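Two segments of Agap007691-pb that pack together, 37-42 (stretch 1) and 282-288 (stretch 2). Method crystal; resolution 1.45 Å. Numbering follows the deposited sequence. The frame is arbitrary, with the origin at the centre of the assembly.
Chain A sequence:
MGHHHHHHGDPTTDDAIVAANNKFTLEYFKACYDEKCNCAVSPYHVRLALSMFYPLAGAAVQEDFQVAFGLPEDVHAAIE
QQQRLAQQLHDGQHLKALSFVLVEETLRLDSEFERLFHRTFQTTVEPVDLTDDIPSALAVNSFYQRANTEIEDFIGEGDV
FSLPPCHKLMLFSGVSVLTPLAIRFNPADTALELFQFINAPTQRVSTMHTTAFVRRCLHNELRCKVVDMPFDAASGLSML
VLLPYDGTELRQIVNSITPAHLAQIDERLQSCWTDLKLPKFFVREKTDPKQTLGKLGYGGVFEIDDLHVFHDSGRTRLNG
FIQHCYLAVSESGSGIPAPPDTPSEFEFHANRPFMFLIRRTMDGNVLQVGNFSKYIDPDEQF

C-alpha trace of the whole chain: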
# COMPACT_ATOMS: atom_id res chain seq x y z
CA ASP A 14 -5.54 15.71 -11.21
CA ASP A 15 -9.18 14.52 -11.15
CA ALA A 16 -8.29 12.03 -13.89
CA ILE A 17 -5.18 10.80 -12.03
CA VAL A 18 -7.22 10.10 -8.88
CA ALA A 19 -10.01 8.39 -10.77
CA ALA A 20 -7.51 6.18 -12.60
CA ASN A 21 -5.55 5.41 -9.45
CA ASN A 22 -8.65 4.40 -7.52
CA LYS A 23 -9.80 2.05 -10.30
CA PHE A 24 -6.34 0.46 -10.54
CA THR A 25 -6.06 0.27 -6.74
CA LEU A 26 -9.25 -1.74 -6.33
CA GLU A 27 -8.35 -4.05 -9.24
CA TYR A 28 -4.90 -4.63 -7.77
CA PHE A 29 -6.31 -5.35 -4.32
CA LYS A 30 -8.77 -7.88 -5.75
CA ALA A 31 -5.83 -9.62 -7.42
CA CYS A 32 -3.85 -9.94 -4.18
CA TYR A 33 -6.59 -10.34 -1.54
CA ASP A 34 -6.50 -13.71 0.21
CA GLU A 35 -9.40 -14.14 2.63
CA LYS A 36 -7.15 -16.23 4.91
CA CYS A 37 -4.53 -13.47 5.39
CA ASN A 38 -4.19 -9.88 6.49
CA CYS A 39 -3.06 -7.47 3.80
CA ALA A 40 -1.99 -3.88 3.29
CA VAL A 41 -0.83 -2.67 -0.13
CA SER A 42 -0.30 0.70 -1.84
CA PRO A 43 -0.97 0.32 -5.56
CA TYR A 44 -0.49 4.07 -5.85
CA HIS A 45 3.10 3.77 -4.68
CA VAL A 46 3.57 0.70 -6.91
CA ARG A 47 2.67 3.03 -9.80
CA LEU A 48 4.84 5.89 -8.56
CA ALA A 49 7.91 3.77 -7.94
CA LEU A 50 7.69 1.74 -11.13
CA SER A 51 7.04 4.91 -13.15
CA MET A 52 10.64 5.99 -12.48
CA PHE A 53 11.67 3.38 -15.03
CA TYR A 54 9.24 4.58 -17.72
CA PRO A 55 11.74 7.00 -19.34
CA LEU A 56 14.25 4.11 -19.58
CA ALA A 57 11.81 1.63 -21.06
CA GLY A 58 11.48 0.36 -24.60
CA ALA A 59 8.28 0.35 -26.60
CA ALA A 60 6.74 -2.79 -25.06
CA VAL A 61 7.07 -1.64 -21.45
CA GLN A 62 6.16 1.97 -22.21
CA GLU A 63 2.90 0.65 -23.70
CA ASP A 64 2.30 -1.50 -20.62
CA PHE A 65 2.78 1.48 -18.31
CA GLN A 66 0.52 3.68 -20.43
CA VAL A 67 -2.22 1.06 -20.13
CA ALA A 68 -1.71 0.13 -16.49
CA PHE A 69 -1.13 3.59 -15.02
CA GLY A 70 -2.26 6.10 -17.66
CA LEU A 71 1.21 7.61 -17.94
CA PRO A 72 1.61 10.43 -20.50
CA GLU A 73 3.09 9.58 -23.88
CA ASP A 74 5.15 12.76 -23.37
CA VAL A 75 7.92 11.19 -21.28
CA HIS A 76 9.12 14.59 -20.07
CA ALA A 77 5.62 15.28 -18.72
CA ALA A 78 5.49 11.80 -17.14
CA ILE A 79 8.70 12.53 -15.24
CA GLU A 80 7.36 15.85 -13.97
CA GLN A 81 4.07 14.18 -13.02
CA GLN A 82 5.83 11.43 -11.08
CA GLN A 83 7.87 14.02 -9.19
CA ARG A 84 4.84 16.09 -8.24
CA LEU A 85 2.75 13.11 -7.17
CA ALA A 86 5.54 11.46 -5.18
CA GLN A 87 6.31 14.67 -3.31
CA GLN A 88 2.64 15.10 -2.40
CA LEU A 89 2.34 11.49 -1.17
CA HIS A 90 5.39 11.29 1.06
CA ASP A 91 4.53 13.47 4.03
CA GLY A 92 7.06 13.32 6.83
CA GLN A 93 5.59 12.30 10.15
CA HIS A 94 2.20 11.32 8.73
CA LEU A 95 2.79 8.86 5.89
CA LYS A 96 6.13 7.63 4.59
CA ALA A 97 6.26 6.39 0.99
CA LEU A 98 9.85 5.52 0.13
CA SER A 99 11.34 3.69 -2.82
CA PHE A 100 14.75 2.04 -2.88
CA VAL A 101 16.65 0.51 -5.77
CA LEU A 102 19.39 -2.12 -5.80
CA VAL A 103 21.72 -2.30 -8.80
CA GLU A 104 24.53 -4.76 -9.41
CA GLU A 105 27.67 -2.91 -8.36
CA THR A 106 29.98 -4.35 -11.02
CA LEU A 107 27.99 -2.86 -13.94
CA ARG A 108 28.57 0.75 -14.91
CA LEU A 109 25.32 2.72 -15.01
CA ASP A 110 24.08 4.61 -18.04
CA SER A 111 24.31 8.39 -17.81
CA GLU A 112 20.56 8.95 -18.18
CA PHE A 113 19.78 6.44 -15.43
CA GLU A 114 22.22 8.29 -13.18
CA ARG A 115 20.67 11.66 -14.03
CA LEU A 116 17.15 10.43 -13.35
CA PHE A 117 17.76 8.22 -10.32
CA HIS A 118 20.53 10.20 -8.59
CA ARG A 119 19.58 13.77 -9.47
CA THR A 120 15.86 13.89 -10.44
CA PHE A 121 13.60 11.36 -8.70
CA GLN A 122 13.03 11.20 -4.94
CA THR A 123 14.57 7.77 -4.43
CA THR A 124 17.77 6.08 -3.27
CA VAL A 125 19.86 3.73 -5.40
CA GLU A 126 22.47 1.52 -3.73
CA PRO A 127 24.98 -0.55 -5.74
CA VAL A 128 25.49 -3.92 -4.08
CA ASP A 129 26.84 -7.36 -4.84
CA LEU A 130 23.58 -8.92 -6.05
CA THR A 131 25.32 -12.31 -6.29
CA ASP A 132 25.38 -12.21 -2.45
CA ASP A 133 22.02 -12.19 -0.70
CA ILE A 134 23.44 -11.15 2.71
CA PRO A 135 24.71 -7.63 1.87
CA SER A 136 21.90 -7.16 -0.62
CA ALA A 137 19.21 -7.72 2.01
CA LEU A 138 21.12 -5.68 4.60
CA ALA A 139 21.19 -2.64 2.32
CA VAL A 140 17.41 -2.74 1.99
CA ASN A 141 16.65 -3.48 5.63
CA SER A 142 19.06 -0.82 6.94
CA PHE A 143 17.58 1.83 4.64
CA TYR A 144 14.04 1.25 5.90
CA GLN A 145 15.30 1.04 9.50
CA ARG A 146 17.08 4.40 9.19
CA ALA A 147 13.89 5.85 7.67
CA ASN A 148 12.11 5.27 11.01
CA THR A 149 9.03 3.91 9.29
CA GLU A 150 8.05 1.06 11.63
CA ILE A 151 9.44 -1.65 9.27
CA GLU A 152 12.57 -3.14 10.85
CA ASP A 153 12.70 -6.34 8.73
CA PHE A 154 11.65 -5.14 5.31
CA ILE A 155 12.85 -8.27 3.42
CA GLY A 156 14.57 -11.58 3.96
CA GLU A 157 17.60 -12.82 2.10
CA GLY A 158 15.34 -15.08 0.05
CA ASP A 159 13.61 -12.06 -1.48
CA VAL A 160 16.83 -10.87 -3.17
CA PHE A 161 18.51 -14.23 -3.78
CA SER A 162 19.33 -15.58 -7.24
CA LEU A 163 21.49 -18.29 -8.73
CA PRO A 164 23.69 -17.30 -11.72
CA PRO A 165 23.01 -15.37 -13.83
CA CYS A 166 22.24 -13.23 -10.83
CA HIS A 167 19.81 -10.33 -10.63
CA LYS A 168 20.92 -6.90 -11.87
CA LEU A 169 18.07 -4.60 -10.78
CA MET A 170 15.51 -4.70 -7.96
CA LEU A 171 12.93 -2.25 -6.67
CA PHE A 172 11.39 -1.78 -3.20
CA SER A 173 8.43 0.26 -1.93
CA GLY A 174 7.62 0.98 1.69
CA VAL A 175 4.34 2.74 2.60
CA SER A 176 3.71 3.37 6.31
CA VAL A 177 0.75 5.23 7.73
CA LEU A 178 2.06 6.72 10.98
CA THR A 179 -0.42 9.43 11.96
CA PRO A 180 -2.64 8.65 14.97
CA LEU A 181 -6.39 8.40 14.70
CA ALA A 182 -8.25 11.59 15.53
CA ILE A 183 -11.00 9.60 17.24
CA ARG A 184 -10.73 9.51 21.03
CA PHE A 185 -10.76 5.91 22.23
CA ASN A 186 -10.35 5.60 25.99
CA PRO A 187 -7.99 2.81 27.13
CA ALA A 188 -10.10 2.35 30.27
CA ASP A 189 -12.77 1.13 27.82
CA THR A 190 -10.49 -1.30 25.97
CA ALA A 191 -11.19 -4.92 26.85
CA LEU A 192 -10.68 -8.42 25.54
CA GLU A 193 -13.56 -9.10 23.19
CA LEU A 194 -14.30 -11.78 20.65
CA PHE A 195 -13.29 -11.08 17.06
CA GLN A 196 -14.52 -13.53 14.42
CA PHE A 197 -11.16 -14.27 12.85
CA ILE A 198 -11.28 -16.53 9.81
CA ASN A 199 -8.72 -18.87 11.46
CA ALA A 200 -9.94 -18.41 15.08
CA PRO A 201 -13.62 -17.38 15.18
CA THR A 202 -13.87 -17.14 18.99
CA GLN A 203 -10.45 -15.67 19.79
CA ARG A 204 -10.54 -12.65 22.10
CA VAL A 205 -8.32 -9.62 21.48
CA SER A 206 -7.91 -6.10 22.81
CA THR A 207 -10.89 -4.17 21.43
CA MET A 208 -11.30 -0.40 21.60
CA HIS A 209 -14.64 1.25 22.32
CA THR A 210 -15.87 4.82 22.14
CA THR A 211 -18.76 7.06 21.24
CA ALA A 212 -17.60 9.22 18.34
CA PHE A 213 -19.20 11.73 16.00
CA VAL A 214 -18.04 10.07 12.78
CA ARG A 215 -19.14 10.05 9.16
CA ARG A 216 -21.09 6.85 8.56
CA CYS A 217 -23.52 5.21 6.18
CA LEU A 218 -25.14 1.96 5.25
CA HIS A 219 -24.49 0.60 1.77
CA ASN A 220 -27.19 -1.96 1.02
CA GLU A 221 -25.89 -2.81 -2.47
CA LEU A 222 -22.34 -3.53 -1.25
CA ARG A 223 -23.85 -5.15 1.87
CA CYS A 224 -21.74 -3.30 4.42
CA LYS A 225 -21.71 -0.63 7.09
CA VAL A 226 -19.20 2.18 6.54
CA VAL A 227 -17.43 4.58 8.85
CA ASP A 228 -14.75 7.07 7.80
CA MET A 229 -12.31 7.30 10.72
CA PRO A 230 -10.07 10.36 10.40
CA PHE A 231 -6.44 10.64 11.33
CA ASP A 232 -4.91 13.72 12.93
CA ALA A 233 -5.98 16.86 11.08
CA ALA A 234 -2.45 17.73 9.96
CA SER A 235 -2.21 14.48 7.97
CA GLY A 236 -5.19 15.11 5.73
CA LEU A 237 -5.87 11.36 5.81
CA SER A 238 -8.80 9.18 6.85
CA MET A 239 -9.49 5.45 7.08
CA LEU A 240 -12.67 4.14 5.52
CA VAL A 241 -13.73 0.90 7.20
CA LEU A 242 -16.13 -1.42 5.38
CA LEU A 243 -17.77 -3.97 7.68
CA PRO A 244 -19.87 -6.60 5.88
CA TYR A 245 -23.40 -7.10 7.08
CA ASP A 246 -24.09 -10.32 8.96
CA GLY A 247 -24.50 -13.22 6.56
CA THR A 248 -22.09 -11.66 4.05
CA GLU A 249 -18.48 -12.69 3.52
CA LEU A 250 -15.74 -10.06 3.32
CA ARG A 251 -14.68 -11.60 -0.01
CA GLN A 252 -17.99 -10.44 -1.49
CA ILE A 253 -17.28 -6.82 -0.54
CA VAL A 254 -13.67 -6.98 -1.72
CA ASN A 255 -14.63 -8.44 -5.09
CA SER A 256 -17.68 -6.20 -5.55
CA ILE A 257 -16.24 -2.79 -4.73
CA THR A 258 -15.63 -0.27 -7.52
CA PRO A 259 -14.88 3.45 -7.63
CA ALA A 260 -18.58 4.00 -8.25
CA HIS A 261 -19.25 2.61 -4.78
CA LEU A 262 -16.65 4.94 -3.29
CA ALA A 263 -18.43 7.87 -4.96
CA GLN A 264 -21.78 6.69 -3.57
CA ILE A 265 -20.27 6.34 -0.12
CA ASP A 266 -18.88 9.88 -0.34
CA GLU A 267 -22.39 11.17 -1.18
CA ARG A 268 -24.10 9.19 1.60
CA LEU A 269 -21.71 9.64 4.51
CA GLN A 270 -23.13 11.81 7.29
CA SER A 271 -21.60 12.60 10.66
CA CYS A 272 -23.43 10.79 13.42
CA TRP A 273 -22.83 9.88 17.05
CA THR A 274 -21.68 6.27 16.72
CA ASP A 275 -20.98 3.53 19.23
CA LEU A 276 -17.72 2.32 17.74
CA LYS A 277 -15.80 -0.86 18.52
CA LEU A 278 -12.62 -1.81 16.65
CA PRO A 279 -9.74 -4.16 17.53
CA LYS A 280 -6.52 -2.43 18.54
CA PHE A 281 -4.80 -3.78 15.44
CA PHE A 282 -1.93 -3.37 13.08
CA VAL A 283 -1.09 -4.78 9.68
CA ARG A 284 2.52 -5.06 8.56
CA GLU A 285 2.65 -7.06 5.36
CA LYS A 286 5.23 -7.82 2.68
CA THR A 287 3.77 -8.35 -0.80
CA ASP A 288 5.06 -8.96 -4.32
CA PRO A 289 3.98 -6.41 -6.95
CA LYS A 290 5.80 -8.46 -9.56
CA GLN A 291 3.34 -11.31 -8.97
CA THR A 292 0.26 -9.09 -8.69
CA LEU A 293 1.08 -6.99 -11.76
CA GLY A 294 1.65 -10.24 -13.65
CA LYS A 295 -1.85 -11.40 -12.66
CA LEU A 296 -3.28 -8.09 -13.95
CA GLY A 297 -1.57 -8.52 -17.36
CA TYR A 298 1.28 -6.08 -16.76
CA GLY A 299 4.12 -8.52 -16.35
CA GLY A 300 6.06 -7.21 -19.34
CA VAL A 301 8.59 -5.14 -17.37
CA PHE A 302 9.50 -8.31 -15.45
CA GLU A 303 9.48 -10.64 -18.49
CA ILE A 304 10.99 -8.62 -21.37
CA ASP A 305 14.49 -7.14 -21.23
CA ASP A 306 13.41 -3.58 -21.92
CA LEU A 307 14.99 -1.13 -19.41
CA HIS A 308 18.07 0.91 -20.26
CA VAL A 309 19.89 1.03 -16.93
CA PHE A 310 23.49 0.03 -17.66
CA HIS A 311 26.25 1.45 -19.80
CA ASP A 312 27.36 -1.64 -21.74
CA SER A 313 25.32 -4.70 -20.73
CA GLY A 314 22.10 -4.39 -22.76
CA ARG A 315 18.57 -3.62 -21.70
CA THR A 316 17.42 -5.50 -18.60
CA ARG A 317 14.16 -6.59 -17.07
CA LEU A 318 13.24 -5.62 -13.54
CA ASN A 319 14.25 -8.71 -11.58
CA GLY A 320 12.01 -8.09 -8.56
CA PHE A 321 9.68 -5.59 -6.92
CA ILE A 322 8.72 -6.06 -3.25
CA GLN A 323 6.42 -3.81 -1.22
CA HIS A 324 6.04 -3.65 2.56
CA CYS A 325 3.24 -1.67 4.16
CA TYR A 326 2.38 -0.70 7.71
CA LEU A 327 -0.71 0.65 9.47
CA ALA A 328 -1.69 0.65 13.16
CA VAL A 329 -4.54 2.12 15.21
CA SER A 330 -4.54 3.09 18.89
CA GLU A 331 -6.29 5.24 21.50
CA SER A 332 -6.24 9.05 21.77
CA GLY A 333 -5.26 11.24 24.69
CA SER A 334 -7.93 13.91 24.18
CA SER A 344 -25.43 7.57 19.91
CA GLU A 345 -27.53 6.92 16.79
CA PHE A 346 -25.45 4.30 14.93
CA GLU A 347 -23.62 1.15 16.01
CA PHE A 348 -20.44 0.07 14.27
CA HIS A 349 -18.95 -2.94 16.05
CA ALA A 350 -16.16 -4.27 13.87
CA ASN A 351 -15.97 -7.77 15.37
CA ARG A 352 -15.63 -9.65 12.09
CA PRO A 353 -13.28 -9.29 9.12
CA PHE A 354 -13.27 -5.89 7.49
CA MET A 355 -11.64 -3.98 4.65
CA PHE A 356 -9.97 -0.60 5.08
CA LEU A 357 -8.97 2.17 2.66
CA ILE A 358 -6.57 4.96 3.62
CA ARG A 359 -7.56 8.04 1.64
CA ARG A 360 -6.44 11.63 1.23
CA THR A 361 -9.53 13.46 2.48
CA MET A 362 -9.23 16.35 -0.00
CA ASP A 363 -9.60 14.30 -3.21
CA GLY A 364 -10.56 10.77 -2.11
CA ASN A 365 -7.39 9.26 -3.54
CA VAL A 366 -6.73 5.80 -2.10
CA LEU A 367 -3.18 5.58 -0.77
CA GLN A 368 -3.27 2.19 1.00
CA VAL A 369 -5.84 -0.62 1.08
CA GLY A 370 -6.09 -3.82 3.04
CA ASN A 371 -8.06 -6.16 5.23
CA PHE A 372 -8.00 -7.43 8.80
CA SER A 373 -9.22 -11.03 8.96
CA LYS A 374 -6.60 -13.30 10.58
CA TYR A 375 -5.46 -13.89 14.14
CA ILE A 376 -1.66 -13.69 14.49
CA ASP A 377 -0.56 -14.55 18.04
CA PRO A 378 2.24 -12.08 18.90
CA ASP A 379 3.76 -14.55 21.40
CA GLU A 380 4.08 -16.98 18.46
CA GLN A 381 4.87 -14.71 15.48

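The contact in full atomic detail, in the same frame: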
# COMPACT_ATOMS: atom_id res chain seq x y z
N CYS A 37 -5.68 -14.26 4.97
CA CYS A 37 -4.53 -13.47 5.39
C CYS A 37 -4.92 -12.03 5.62
O CYS A 37 -5.93 -11.54 5.10
CB CYS A 37 -3.47 -13.43 4.28
SG CYS A 37 -2.94 -15.07 3.74
N ASN A 38 -4.09 -11.32 6.38
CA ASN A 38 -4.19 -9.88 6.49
C ASN A 38 -3.35 -9.27 5.37
O ASN A 38 -2.42 -9.90 4.87
CB ASN A 38 -3.74 -9.37 7.86
CG ASN A 38 -4.61 -9.88 8.96
OD1 ASN A 38 -5.73 -10.28 8.72
ND2 ASN A 38 -4.08 -9.89 10.20
N CYS A 39 -3.73 -8.09 4.94
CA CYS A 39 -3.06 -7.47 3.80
C CYS A 39 -3.09 -5.97 3.98
O CYS A 39 -4.06 -5.42 4.51
CB CYS A 39 -3.77 -7.88 2.50
SG CYS A 39 -3.05 -7.15 1.01
N ALA A 40 -2.01 -5.31 3.56
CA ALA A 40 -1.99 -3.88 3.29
C ALA A 40 -1.09 -3.70 2.08
O ALA A 40 0.04 -4.22 2.07
CB ALA A 40 -1.48 -3.10 4.49
N VAL A 41 -1.58 -2.99 1.08
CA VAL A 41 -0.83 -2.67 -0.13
C VAL A 41 -1.06 -1.21 -0.50
O VAL A 41 -2.05 -0.59 -0.12
CB VAL A 41 -1.17 -3.59 -1.33
CG1 VAL A 41 -0.66 -5.00 -1.07
CG2 VAL A 41 -2.68 -3.60 -1.60
N SER A 42 -0.14 -0.64 -1.28
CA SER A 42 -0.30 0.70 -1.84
C SER A 42 -0.07 0.61 -3.34
O SER A 42 1.05 0.80 -3.82
CB SER A 42 0.69 1.66 -1.20
OG SER A 42 0.60 2.92 -1.82
N PHE A 282 -2.85 -3.86 14.08
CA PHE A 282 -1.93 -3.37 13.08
C PHE A 282 -1.90 -4.38 11.95
O PHE A 282 -2.31 -5.54 12.11
CB PHE A 282 -0.53 -3.16 13.65
CG PHE A 282 0.20 -4.43 13.87
CD1 PHE A 282 -0.02 -5.19 15.00
CD2 PHE A 282 1.12 -4.88 12.93
CE1 PHE A 282 0.67 -6.36 15.20
CE2 PHE A 282 1.80 -6.05 13.11
CZ PHE A 282 1.58 -6.80 14.26
N VAL A 283 -1.41 -3.92 10.81
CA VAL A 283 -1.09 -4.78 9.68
C VAL A 283 0.28 -4.35 9.21
O VAL A 283 0.52 -3.16 8.99
CB VAL A 283 -2.13 -4.67 8.54
CG1 VAL A 283 -1.72 -5.49 7.32
CG2 VAL A 283 -3.47 -5.18 9.02
N ARG A 284 1.19 -5.30 9.11
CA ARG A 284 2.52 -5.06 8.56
C ARG A 284 2.79 -6.22 7.63
O ARG A 284 3.04 -7.33 8.10
CB ARG A 284 3.57 -4.98 9.66
CG ARG A 284 4.94 -4.58 9.10
CD ARG A 284 6.03 -4.76 10.08
NE ARG A 284 6.05 -3.71 11.09
CZ ARG A 284 5.73 -3.87 12.37
NH1 ARG A 284 5.32 -5.04 12.83
NH2 ARG A 284 5.82 -2.83 13.20
N GLU A 285 2.73 -5.98 6.32
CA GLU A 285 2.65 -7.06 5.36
C GLU A 285 3.56 -6.81 4.17
O GLU A 285 3.51 -5.73 3.56
CB GLU A 285 1.21 -7.28 4.87
CG GLU A 285 0.24 -7.85 5.93
CD GLU A 285 0.54 -9.27 6.38
OE1 GLU A 285 1.18 -10.04 5.63
OE2 GLU A 285 0.13 -9.62 7.52
N LYS A 286 4.37 -7.80 3.85
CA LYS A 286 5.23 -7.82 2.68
C LYS A 286 4.46 -8.49 1.54
O LYS A 286 3.88 -9.57 1.73
CB LYS A 286 6.48 -8.63 2.99
CG LYS A 286 7.48 -8.75 1.85
CD LYS A 286 8.79 -9.40 2.29
CE LYS A 286 8.62 -10.86 2.62
NZ LYS A 286 9.80 -11.35 3.37
N THR A 287 4.45 -7.85 0.38
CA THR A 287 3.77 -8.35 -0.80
C THR A 287 4.70 -8.26 -2.00
O THR A 287 5.78 -7.66 -1.93
CB THR A 287 2.48 -7.57 -1.06
OG1 THR A 287 2.78 -6.18 -1.25
CG2 THR A 287 1.52 -7.73 0.10
N ASP A 288 4.24 -8.77 -3.13
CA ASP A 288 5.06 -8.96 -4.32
C ASP A 288 4.34 -8.33 -5.51
O ASP A 288 3.62 -9.01 -6.24
CB ASP A 288 5.31 -10.44 -4.56
CG ASP A 288 6.36 -10.71 -5.61
OD1 ASP A 288 6.75 -9.77 -6.32
OD2 ASP A 288 6.81 -11.88 -5.75
O HOH W 1 -1.92 -8.06 11.39
O HOH W 2 -1.50 -12.19 7.40
O HOH W 3 2.59 -4.67 1.03

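Strand 282-287 crosses strand 39-41 at 67° between their N-to-C directions, with the axes 6.1 Å apart at closest approach. No direct hydrogen bond joins the stretches; packing and three waters do the work. Along the longer strand the CA-to-CB bonds alternate: those of V283, E285 and T287 point toward stretch 1, those of F282, R284 and K286 away.

F282 contributes through its backbone. Water 1 donates to F282 O (2.6 Å) and accepts from N38 ND2 (3.1 Å). V283 supplies the apolar contact: its CG1 lies 3.7 Å from A40 CB, a van der Waals distance, and 3.6 Å from C39 C.

E285 sits opposite C39, with CA atoms 5.9 Å apart. Its chain, m at both chi1 and chi2, lies along the backbone of stretch 1: E285 CG is 3.9 Å from C39 CA, and E285 CB is 4.0 Å from A40 N. That amide finds no partner in the model. The carboxylate is linked indirectly, water 2 accepting from N38 N (2.9 Å) and donating to E285 OE2 (3.0 Å).

At T287, chi1 is p; OG1 lies 3.6 Å from V41 CG1. Water 3 connects T287 OG1 (2.7 Å), A40 O (2.8 Å) and E285 O (2.9 Å). D288 lies beyond the contact, its side chain capping the helix that follows.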